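Local coordinates for 401aa long hypothetical glucose-1-phosphate thymidylyltransferase (Sulfolobus tokodaii, PDB 2GGO), which acts as a bifunctional enzyme in the synthesis of UDP-N-acetylglucosamine and UDP-N-acetylgalactosamine, and probably also makes dTDP-glucose or UDP-glucose from glucose 1-phosphate and dTTP or UTP, at residues 227-233 / 244-250; 295-301 / 312-318; 336-341 / 351-355. All blocks are in the same frame, centred on the assembly; numbering follows the deposited sequence.

Contact 1: residues 227-233 / 244-250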
loop_
_atom_site.group_PDB
_atom_site.type_symbol
_atom_site.label_atom_id
_atom_site.label_comp_id
_atom_site.label_asym_id
_atom_site.label_seq_id
_atom_site.Cartn_x
_atom_site.Cartn_y
_atom_site.Cartn_z
ATOM N N VAL A 227 7.094 11.631 10.705
ATOM C CA VAL A 227 8.510 11.603 11.169
ATOM C C VAL A 227 9.164 12.963 11.058
ATOM O O VAL A 227 8.680 13.823 10.324
ATOM C CB VAL A 227 9.425 10.536 10.450
ATOM C CG1 VAL A 227 9.083 9.123 10.889
ATOM C CG2 VAL A 227 9.404 10.671 8.892
ATOM N N PHE A 228 10.262 13.141 11.793
ATOM C CA PHE A 228 10.923 14.427 11.923
ATOM C C PHE A 228 12.442 14.295 11.776
ATOM O O PHE A 228 13.013 13.258 12.137
ATOM C CB PHE A 228 10.519 15.113 13.256
ATOM C CG PHE A 228 9.016 15.322 13.392
ATOM C CD1 PHE A 228 8.303 16.079 12.419
ATOM C CD2 PHE A 228 8.300 14.720 14.442
ATOM C CE1 PHE A 228 6.905 16.244 12.501
ATOM C CE2 PHE A 228 6.899 14.882 14.540
ATOM C CZ PHE A 228 6.203 15.656 13.565
ATOM N N SER A 229 13.073 15.343 11.228
ATOM C CA SER A 229 14.514 15.362 10.966
ATOM C C SER A 229 15.328 14.811 12.132
ATOM O O SER A 229 15.220 15.299 13.241
ATOM C CB SER A 229 14.983 16.781 10.654
ATOM O OG SER A 229 16.247 16.753 9.998
ATOM N N GLN A 230 16.119 13.772 11.878
ATOM C CA GLN A 230 16.996 13.202 12.891
ATOM C C GLN A 230 18.177 12.483 12.280
ATOM O O GLN A 230 18.096 11.986 11.178
ATOM C CB GLN A 230 16.232 12.244 13.829
ATOM C CG GLN A 230 15.476 11.117 13.139
ATOM C CD GLN A 230 14.898 10.110 14.135
ATOM O OE1 GLN A 230 15.618 9.597 15.003
ATOM N NE2 GLN A 230 13.595 9.826 14.016
ATOM N N ASN A 231 19.262 12.418 13.036
ATOM C CA ASN A 231 20.421 11.667 12.635
ATOM C C ASN A 231 20.838 10.721 13.748
ATOM O O ASN A 231 21.369 11.166 14.752
ATOM C CB ASN A 231 21.580 12.614 12.266
ATOM C CG ASN A 231 22.835 11.873 11.822
ATOM O OD1 ASN A 231 22.790 10.692 11.467
ATOM N ND2 ASN A 231 23.959 12.561 11.834
ATOM N N LEU A 232 20.612 9.420 13.546
ATOM C CA LEU A 232 21.132 8.365 14.436
ATOM C C LEU A 232 22.207 7.518 13.767
ATOM O O LEU A 232 22.467 6.402 14.210
ATOM C CB LEU A 232 20.005 7.419 14.903
ATOM C CG LEU A 232 18.643 7.948 15.385
ATOM C CD1 LEU A 232 17.888 6.829 16.034
ATOM C CD2 LEU A 232 18.765 9.104 16.338
ATOM N N GLY A 233 22.794 8.020 12.685
ATOM C CA GLY A 233 23.766 7.260 11.905
ATOM C C GLY A 233 25.104 7.975 11.858
ATOM O O GLY A 233 25.369 8.853 12.687
ATOM N N LYS A 244 14.242 18.215 5.507
ATOM C CA LYS A 244 13.988 17.088 6.428
ATOM C C LYS A 244 14.698 15.821 6.025
ATOM O O LYS A 244 14.433 15.290 4.952
ATOM C CB LYS A 244 12.501 16.768 6.502
ATOM C CG LYS A 244 12.138 15.833 7.658
ATOM C CD LYS A 244 10.793 15.176 7.462
ATOM C CE LYS A 244 9.681 16.142 7.718
ATOM N NZ LYS A 244 8.540 15.462 8.389
ATOM N N VAL A 245 15.554 15.306 6.899
ATOM C CA VAL A 245 16.230 14.063 6.616
ATOM C C VAL A 245 16.230 13.119 7.802
ATOM O O VAL A 245 16.755 13.452 8.850
ATOM C CB VAL A 245 17.675 14.332 6.138
ATOM C CG1 VAL A 245 18.333 13.062 5.678
ATOM C CG2 VAL A 245 17.648 15.314 4.975
ATOM N N ILE A 246 15.666 11.928 7.632
ATOM C CA ILE A 246 15.712 10.911 8.684
ATOM C C ILE A 246 16.857 9.957 8.383
ATOM O O ILE A 246 16.840 9.223 7.390
ATOM C CB ILE A 246 14.388 10.123 8.843
ATOM C CG1 ILE A 246 13.275 11.035 9.329
ATOM C CG2 ILE A 246 14.532 9.047 9.863
ATOM C CD1 ILE A 246 12.784 12.031 8.277
ATOM N N ILE A 247 17.862 9.989 9.247
ATOM C CA ILE A 247 18.954 9.051 9.152
ATOM C C ILE A 247 18.868 8.102 10.348
ATOM O O ILE A 247 18.972 8.527 11.511
ATOM C CB ILE A 247 20.326 9.753 9.092
ATOM C CG1 ILE A 247 20.307 10.855 8.033
ATOM C CG2 ILE A 247 21.409 8.721 8.805
ATOM C CD1 ILE A 247 21.488 11.785 8.003
ATOM N N GLU A 248 18.703 6.824 10.055
ATOM C CA GLU A 248 18.484 5.819 11.073
ATOM C C GLU A 248 19.761 5.169 11.507
ATOM O O GLU A 248 20.816 5.365 10.905
ATOM C CB GLU A 248 17.597 4.758 10.528
ATOM C CG GLU A 248 16.329 5.308 10.100
ATOM C CD GLU A 248 15.316 5.025 11.115
ATOM O OE1 GLU A 248 15.396 5.674 12.219
ATOM O OE2 GLU A 248 14.483 4.112 10.806
ATOM N N GLU A 249 19.670 4.381 12.570
ATOM C CA GLU A 249 20.858 3.879 13.196
ATOM C C GLU A 249 21.549 2.905 12.292
ATOM O O GLU A 249 20.914 2.182 11.542
ATOM C CB GLU A 249 20.526 3.224 14.531
ATOM C CG GLU A 249 19.378 2.231 14.470
ATOM C CD GLU A 249 19.154 1.482 15.812
ATOM O OE1 GLU A 249 19.328 2.110 16.905
ATOM O OE2 GLU A 249 18.811 0.261 15.744
ATOM N N ASP A 250 22.864 2.916 12.382
ATOM C CA ASP A 250 23.733 2.081 11.586
ATOM C C ASP A 250 23.919 2.553 10.150
ATOM O O ASP A 250 24.745 2.000 9.443
ATOM C CB ASP A 250 23.320 0.618 11.683
ATOM C CG ASP A 250 23.400 0.116 13.113
ATOM O OD1 ASP A 250 24.425 0.452 13.764
ATOM O OD2 ASP A 250 22.443 -0.556 13.594
HETATM O O HOH W 1 24.675 4.405 14.007
#
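This is a parallel strand pair at the outermost edge of the hexapeptide-repeat domain, a left-handed parallel beta-helix, where strand 230-231 opens the first coil and 245-247 lies next to it one coil on. Gln-230 pairs with Ile-246 and Asn-231 with Ile-247. Gln-230 N donates to Val-245 O (3.1 Å), Ile-247 N to Gln-230 O (2.8 Å) and Leu-232 N to Ile-247 O (2.8 Å). Asn-231 and Ile-247 share one face. The isoleucine is buried, whereas the polar asparagine suits an exposed end coil, and its OD1 accepts from Gly-233 N (2.9 Å), an Asx turn. Gly-233 fits because a beta carbon there would clash with Glu-248 O. A water then joins Leu-232 O to Asp-250 N beyond the last N-H...O bond, where Glu-249 CA still lies 3.2 Å from Leu-232 O. At the other end Val-227 CG2 packs on Ile-246 CD1 (3.7 Å), and the long Lys-244 side chain reaches back so that NZ donates to Val-227 O (2.5 Å). The same ammonium also bonds to the carbonyls of Leu-223 and Asp-224 in the last turn of helix 212-225, tying that helix's C-terminal end to the sheet, which continues from 245-247 into strand 263-265.

Contact 2: residues 295-301 / 312-318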
loop_
_atom_site.group_PDB
_atom_site.type_symbol
_atom_site.label_atom_id
_atom_site.label_comp_id
_atom_site.label_asym_id
_atom_site.label_seq_id
_atom_site.Cartn_x
_atom_site.Cartn_y
_atom_site.Cartn_z
ATOM N N VAL A 295 18.527 9.339 -6.912
ATOM C CA VAL A 295 17.190 8.827 -6.642
ATOM C C VAL A 295 16.273 9.990 -6.329
ATOM O O VAL A 295 16.698 10.960 -5.703
ATOM C CB VAL A 295 17.204 7.839 -5.421
ATOM C CG1 VAL A 295 15.789 7.356 -5.078
ATOM C CG2 VAL A 295 18.116 6.679 -5.674
ATOM N N LYS A 296 15.032 9.897 -6.820
ATOM C CA LYS A 296 14.046 10.924 -6.577
ATOM C C LYS A 296 12.682 10.303 -6.462
ATOM O O LYS A 296 12.279 9.476 -7.311
ATOM C CB LYS A 296 14.017 11.895 -7.764
ATOM C CG LYS A 296 13.300 13.209 -7.424
ATOM C CD LYS A 296 12.481 13.639 -8.598
ATOM C CE LYS A 296 11.821 12.539 -9.298
ATOM N NZ LYS A 296 10.834 13.111 -10.298
ATOM N N GLU A 297 11.931 10.728 -5.469
ATOM C CA GLU A 297 10.562 10.229 -5.325
ATOM C C GLU A 297 10.374 8.766 -5.594
ATOM O O GLU A 297 9.585 8.358 -6.459
ATOM C CB GLU A 297 9.600 10.987 -6.219
ATOM C CG GLU A 297 8.207 10.975 -5.622
ATOM C CD GLU A 297 7.394 12.167 -6.058
ATOM O OE1 GLU A 297 6.251 11.983 -6.530
ATOM O OE2 GLU A 297 7.915 13.299 -5.937
ATOM N N SER A 298 11.045 7.938 -4.829
ATOM C CA SER A 298 10.869 6.485 -4.985
ATOM C C SER A 298 10.985 5.799 -3.658
ATOM O O SER A 298 11.581 6.320 -2.740
ATOM C CB SER A 298 11.961 5.890 -5.911
ATOM O OG SER A 298 12.221 6.805 -6.942
ATOM N N VAL A 299 10.471 4.587 -3.620
ATOM C CA VAL A 299 10.460 3.755 -2.463
ATOM C C VAL A 299 11.297 2.576 -2.866
ATOM O O VAL A 299 11.008 1.888 -3.863
ATOM C CB VAL A 299 9.016 3.304 -2.141
ATOM C CG1 VAL A 299 8.988 2.515 -0.841
ATOM C CG2 VAL A 299 8.100 4.583 -2.047
ATOM N N ILE A 300 12.345 2.358 -2.119
ATOM C CA ILE A 300 13.271 1.255 -2.434
ATOM C C ILE A 300 13.309 0.424 -1.143
ATOM O O ILE A 300 13.716 0.889 -0.099
ATOM C CB ILE A 300 14.670 1.815 -2.838
ATOM C CG1 ILE A 300 14.586 2.683 -4.128
ATOM C CG2 ILE A 300 15.662 0.728 -3.095
ATOM C CD1 ILE A 300 15.892 3.512 -4.407
ATOM N N MET A 301 12.802 -0.800 -1.249
ATOM C CA MET A 301 12.592 -1.672 -0.113
ATOM C C MET A 301 13.849 -2.378 0.369
ATOM O O MET A 301 14.977 -2.136 -0.112
ATOM C CB MET A 301 11.421 -2.624 -0.414
ATOM C CG MET A 301 10.087 -1.888 -0.691
ATOM S SD MET A 301 8.690 -2.883 -1.229
ATOM C CE MET A 301 7.542 -1.553 -1.562
ATOM N N VAL A 312 17.164 6.648 -10.430
ATOM C CA VAL A 312 15.842 6.050 -10.105
ATOM C C VAL A 312 14.913 7.188 -9.795
ATOM O O VAL A 312 15.123 7.882 -8.825
ATOM C CB VAL A 312 15.926 5.075 -8.864
ATOM C CG1 VAL A 312 14.643 4.359 -8.541
ATOM C CG2 VAL A 312 16.986 3.989 -9.135
ATOM N N GLY A 313 13.872 7.400 -10.580
ATOM C CA GLY A 313 13.001 8.565 -10.368
ATOM C C GLY A 313 11.606 8.000 -10.374
ATOM O O GLY A 313 11.394 6.984 -11.029
ATOM N N ASP A 314 10.750 8.433 -9.435
ATOM C CA ASP A 314 9.331 8.053 -9.392
ATOM C C ASP A 314 9.014 6.589 -9.471
ATOM O O ASP A 314 8.031 6.176 -10.117
ATOM C CB ASP A 314 8.641 8.699 -10.528
ATOM C CG ASP A 314 8.833 10.218 -10.518
ATOM O OD1 ASP A 314 8.161 10.818 -9.635
ATOM O OD2 ASP A 314 9.648 10.784 -11.348
ATOM N N SER A 315 9.785 5.790 -8.807
ATOM C CA SER A 315 9.628 4.347 -8.908
ATOM C C SER A 315 9.394 3.638 -7.601
ATOM O O SER A 315 9.588 4.222 -6.535
ATOM C CB SER A 315 10.881 3.782 -9.541
ATOM O OG SER A 315 11.234 4.623 -10.690
ATOM N N VAL A 316 8.973 2.389 -7.702
ATOM C CA VAL A 316 8.856 1.546 -6.493
ATOM C C VAL A 316 9.694 0.316 -6.701
ATOM O O VAL A 316 9.435 -0.455 -7.631
ATOM C CB VAL A 316 7.438 1.052 -6.205
ATOM C CG1 VAL A 316 7.484 0.117 -4.967
ATOM C CG2 VAL A 316 6.496 2.229 -5.877
ATOM N N ILE A 317 10.692 0.111 -5.855
ATOM C CA ILE A 317 11.571 -1.040 -6.086
ATOM C C ILE A 317 11.528 -1.970 -4.884
ATOM O O ILE A 317 11.729 -1.549 -3.765
ATOM C CB ILE A 317 13.008 -0.573 -6.323
ATOM C CG1 ILE A 317 13.150 0.195 -7.620
ATOM C CG2 ILE A 317 14.019 -1.691 -6.360
ATOM C CD1 ILE A 317 14.573 0.850 -7.582
ATOM N N ALA A 318 11.275 -3.248 -5.121
ATOM C CA ALA A 318 10.913 -4.099 -4.024
ATOM C C ALA A 318 12.155 -4.601 -3.300
ATOM O O ALA A 318 13.195 -3.879 -3.342
ATOM C CB ALA A 318 9.981 -5.173 -4.467
HETATM O O HOH W 2 7.984 13.662 -9.625
#
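Two successive coils of the left-handed parallel beta-helix stack here in exact register, residue n over residue n+17, each turning a corner between two short strands. Val-295 begins the run beside Val-312, CG2 to CB 4.2 Å, the beta-branched shape filling the interior. Lys-296 N donates to Val-312 O (2.8 Å), and its O receives Asp-314 N (2.8 Å). Its aliphatic chain passes beside side-chain-less Gly-313 and brings NZ to Asp-314 OD2 (2.8 Å), a salt bridge. That carboxylate also binds Asn-331 and Arg-352. Glu-297 and Asp-314, both with positive phi, make the corners, and their carboxylates come close (Glu-297 OE1 to Asp-314 OD1, 3.8 Å), so counter-charges matter: Glu-297 has its salt bridge with Lys-220 of helix 212-225. Ser-298 follows, small enough for the tight bend. Its OG donates to Lys-296 O (2.7 Å) and weakly accepts from Ser-315 N (3.2 Å). Val-299 restores regular pairing, N to Ser-315 O (3.1 Å) and O from Ile-317 N (2.7 Å), while Val-299 and Val-316 present an apolar face to helix 212-225. Ile-300 turns to the opposite, inner face, its CG1 3.9 Å from Ile-317 CD1. Met-301 closes the pair: its N donates to Ile-317 O at 2.8 Å, and its long unbranched side chain, extended at chi2 and chi3, lays CE 3.8 Å from Val-316 CG1.

Contact 3: residues 336-341 / 351-355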
loop_
_atom_site.group_PDB
_atom_site.type_symbol
_atom_site.label_atom_id
_atom_site.label_comp_id
_atom_site.label_asym_id
_atom_site.label_seq_id
_atom_site.Cartn_x
_atom_site.Cartn_y
_atom_site.Cartn_z
ATOM N N GLU A 336 5.044 13.101 -23.192
ATOM C CA GLU A 336 4.792 13.827 -21.927
ATOM C C GLU A 336 3.354 13.869 -21.338
ATOM O O GLU A 336 3.064 14.627 -20.405
ATOM C CB GLU A 336 5.528 15.177 -21.978
ATOM C CG GLU A 336 6.787 15.031 -22.922
ATOM C CD GLU A 336 7.813 16.172 -22.911
ATOM O OE1 GLU A 336 7.870 16.989 -21.940
ATOM O OE2 GLU A 336 8.593 16.209 -23.903
ATOM N N LYS A 337 2.486 12.990 -21.837
ATOM C CA LYS A 337 1.163 12.746 -21.221
ATOM C C LYS A 337 1.189 11.623 -20.136
ATOM O O LYS A 337 2.190 10.913 -19.985
ATOM C CB LYS A 337 0.125 12.364 -22.294
ATOM C CG LYS A 337 0.475 12.672 -23.773
ATOM C CD LYS A 337 0.021 11.490 -24.674
ATOM C CE LYS A 337 0.220 11.714 -26.190
ATOM N NZ LYS A 337 -0.891 12.463 -26.837
ATOM N N GLU A 338 0.076 11.450 -19.422
ATOM C CA GLU A 338 -0.060 10.438 -18.368
ATOM C C GLU A 338 0.489 9.087 -18.724
ATOM O O GLU A 338 0.235 8.527 -19.804
ATOM C CB GLU A 338 -1.509 10.269 -17.940
ATOM C CG GLU A 338 -2.112 11.554 -17.388
ATOM C CD GLU A 338 -3.461 11.346 -16.682
ATOM O OE1 GLU A 338 -4.184 10.362 -17.017
ATOM O OE2 GLU A 338 -3.807 12.195 -15.803
ATOM N N VAL A 339 1.257 8.562 -17.779
ATOM C CA VAL A 339 1.823 7.228 -17.925
ATOM C C VAL A 339 0.762 6.174 -17.601
ATOM O O VAL A 339 0.185 6.190 -16.525
ATOM C CB VAL A 339 3.153 7.068 -17.074
ATOM C CG1 VAL A 339 3.752 5.665 -17.251
ATOM C CG2 VAL A 339 4.156 8.085 -17.529
ATOM N N LYS A 340 0.544 5.267 -18.549
ATOM C CA LYS A 340 -0.306 4.096 -18.379
ATOM C C LYS A 340 0.470 2.913 -17.772
ATOM O O LYS A 340 1.690 2.782 -17.964
ATOM C CB LYS A 340 -0.889 3.663 -19.722
ATOM C CG LYS A 340 -1.498 4.781 -20.615
ATOM C CD LYS A 340 -2.971 5.069 -20.238
ATOM C CE LYS A 340 -3.834 5.538 -21.400
ATOM N NZ LYS A 340 -4.118 4.365 -22.265
ATOM N N VAL A 341 -0.269 2.058 -17.057
ATOM C CA VAL A 341 0.244 0.868 -16.382
ATOM C C VAL A 341 -0.776 -0.253 -16.598
ATOM O O VAL A 341 -1.978 -0.014 -16.536
ATOM C CB VAL A 341 0.457 1.160 -14.866
ATOM C CG1 VAL A 341 1.093 -0.015 -14.150
ATOM C CG2 VAL A 341 1.271 2.423 -14.667
ATOM N N GLY A 351 -2.514 8.663 -13.685
ATOM C CA GLY A 351 -2.715 10.053 -13.290
ATOM C C GLY A 351 -1.427 10.843 -13.185
ATOM O O GLY A 351 -1.457 12.024 -12.847
ATOM N N ARG A 352 -0.289 10.214 -13.496
ATOM C CA ARG A 352 0.994 10.861 -13.300
ATOM C C ARG A 352 1.686 11.057 -14.631
ATOM O O ARG A 352 1.719 10.167 -15.468
ATOM C CB ARG A 352 1.865 10.085 -12.331
ATOM C CG ARG A 352 1.301 9.961 -10.914
ATOM C CD ARG A 352 2.077 8.909 -10.135
ATOM N NE ARG A 352 3.509 9.232 -10.044
ATOM C CZ ARG A 352 4.156 9.658 -8.957
ATOM N NH1 ARG A 352 3.520 9.831 -7.797
ATOM N NH2 ARG A 352 5.461 9.936 -9.038
ATOM N N ARG A 353 2.199 12.260 -14.800
ATOM C CA ARG A 353 2.909 12.676 -15.989
ATOM C C ARG A 353 4.306 12.075 -15.897
ATOM O O ARG A 353 4.860 11.639 -16.917
ATOM C CB ARG A 353 3.004 14.219 -16.039
ATOM C CG ARG A 353 3.476 14.802 -17.415
ATOM C CD ARG A 353 4.336 16.105 -17.279
ATOM N NE ARG A 353 4.992 16.428 -18.549
ATOM C CZ ARG A 353 6.177 17.039 -18.682
ATOM N NH1 ARG A 353 6.875 17.414 -17.606
ATOM N NH2 ARG A 353 6.660 17.267 -19.914
ATOM N N LYS A 354 4.843 12.093 -14.676
ATOM C CA LYS A 354 6.110 11.384 -14.276
ATOM C C LYS A 354 5.898 10.089 -13.440
ATOM O O LYS A 354 5.422 10.087 -12.272
ATOM C CB LYS A 354 7.049 12.307 -13.516
ATOM C CG LYS A 354 7.561 13.492 -14.355
ATOM C CD LYS A 354 9.024 13.688 -14.062
ATOM C CE LYS A 354 9.744 14.365 -15.187
ATOM N NZ LYS A 354 9.773 15.791 -14.787
ATOM N N LEU A 355 6.258 8.976 -14.046
ATOM C CA LEU A 355 6.121 7.705 -13.391
ATOM C C LEU A 355 7.178 6.794 -14.007
ATOM O O LEU A 355 7.273 6.688 -15.204
ATOM C CB LEU A 355 4.715 7.130 -13.596
ATOM C CG LEU A 355 4.530 5.763 -12.899
ATOM C CD1 LEU A 355 4.697 5.952 -11.372
ATOM C CD2 LEU A 355 3.187 5.221 -13.234
#
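Side chains rather than a long run of backbone pairing hold 336-341 against 351-355. The one main-chain hydrogen bond between them is Val-339 N to Arg-352 O (2.9 Å), supported by a CA-H...O contact from Glu-338 CA to the same oxygen (3.4 Å). Val-339 and Leu-355 both have chi1 at t and meet CB to CB at 3.8 Å. The p setting of Leu-355 chi2 leaves CD2 3.7 Å from Val-341 CG2, so three branched aliphatics fill the buried side. The exposed side is polar. Arg-353, chi1 t and largely extended, reaches across to Glu-336: NE donates to its backbone O (3.2 Å), and the two charged groups form a salt bridge whose modelled atoms lie too close to fix its exact geometry. Glu-338, chi1 m and chi2 t, passes near Gly-351, while its OE1 bonds to Ser-349. Gly-351 has backbone angles at which a beta carbon would press on the preceding carbonyl oxygen. Arg-352 points away from 336-341. Its chi3, at p, folds the guanidinium back so that NE and NH2 donate to Lys-354 O (3.1 and 3.2 Å), with NH2 also salt-bridged to Asp-314. Together the segments flank the open end of the beta-hairpin 340-343/346-349, the first running into its first strand and the second following its second; the hairpin belongs to a loop interrupting one coil of the beta-helix, an insertion familiar among hexapeptide-repeat acyltransferases.

Contacts 1 and 2 belong to the same parallel sheet, with strands 263-265 and 281-283 between them; their centres are 19 Å apart and their nearest atoms about 11 Å. Helix 212-225 relates the two, its last turn meeting contact 1 and its side lying against contact 2. Contact 3 directly abuts contact 2: Arg-352 NH2 is 2.9 Å from Asp-314 OD1 in a salt bridge, and Leu-355 CD1 packs 3.6 Å from Asp-314 O, joining the inserted loop to the coil corner. Contact 1 is remote from contact 3, 32 Å between centres. Contacts 1 and 2 lie away from the annotated sites, but the Val-341 side chain is about 9 Å from that of Arg-13, a probable nucleoside-triphosphate-binding residue.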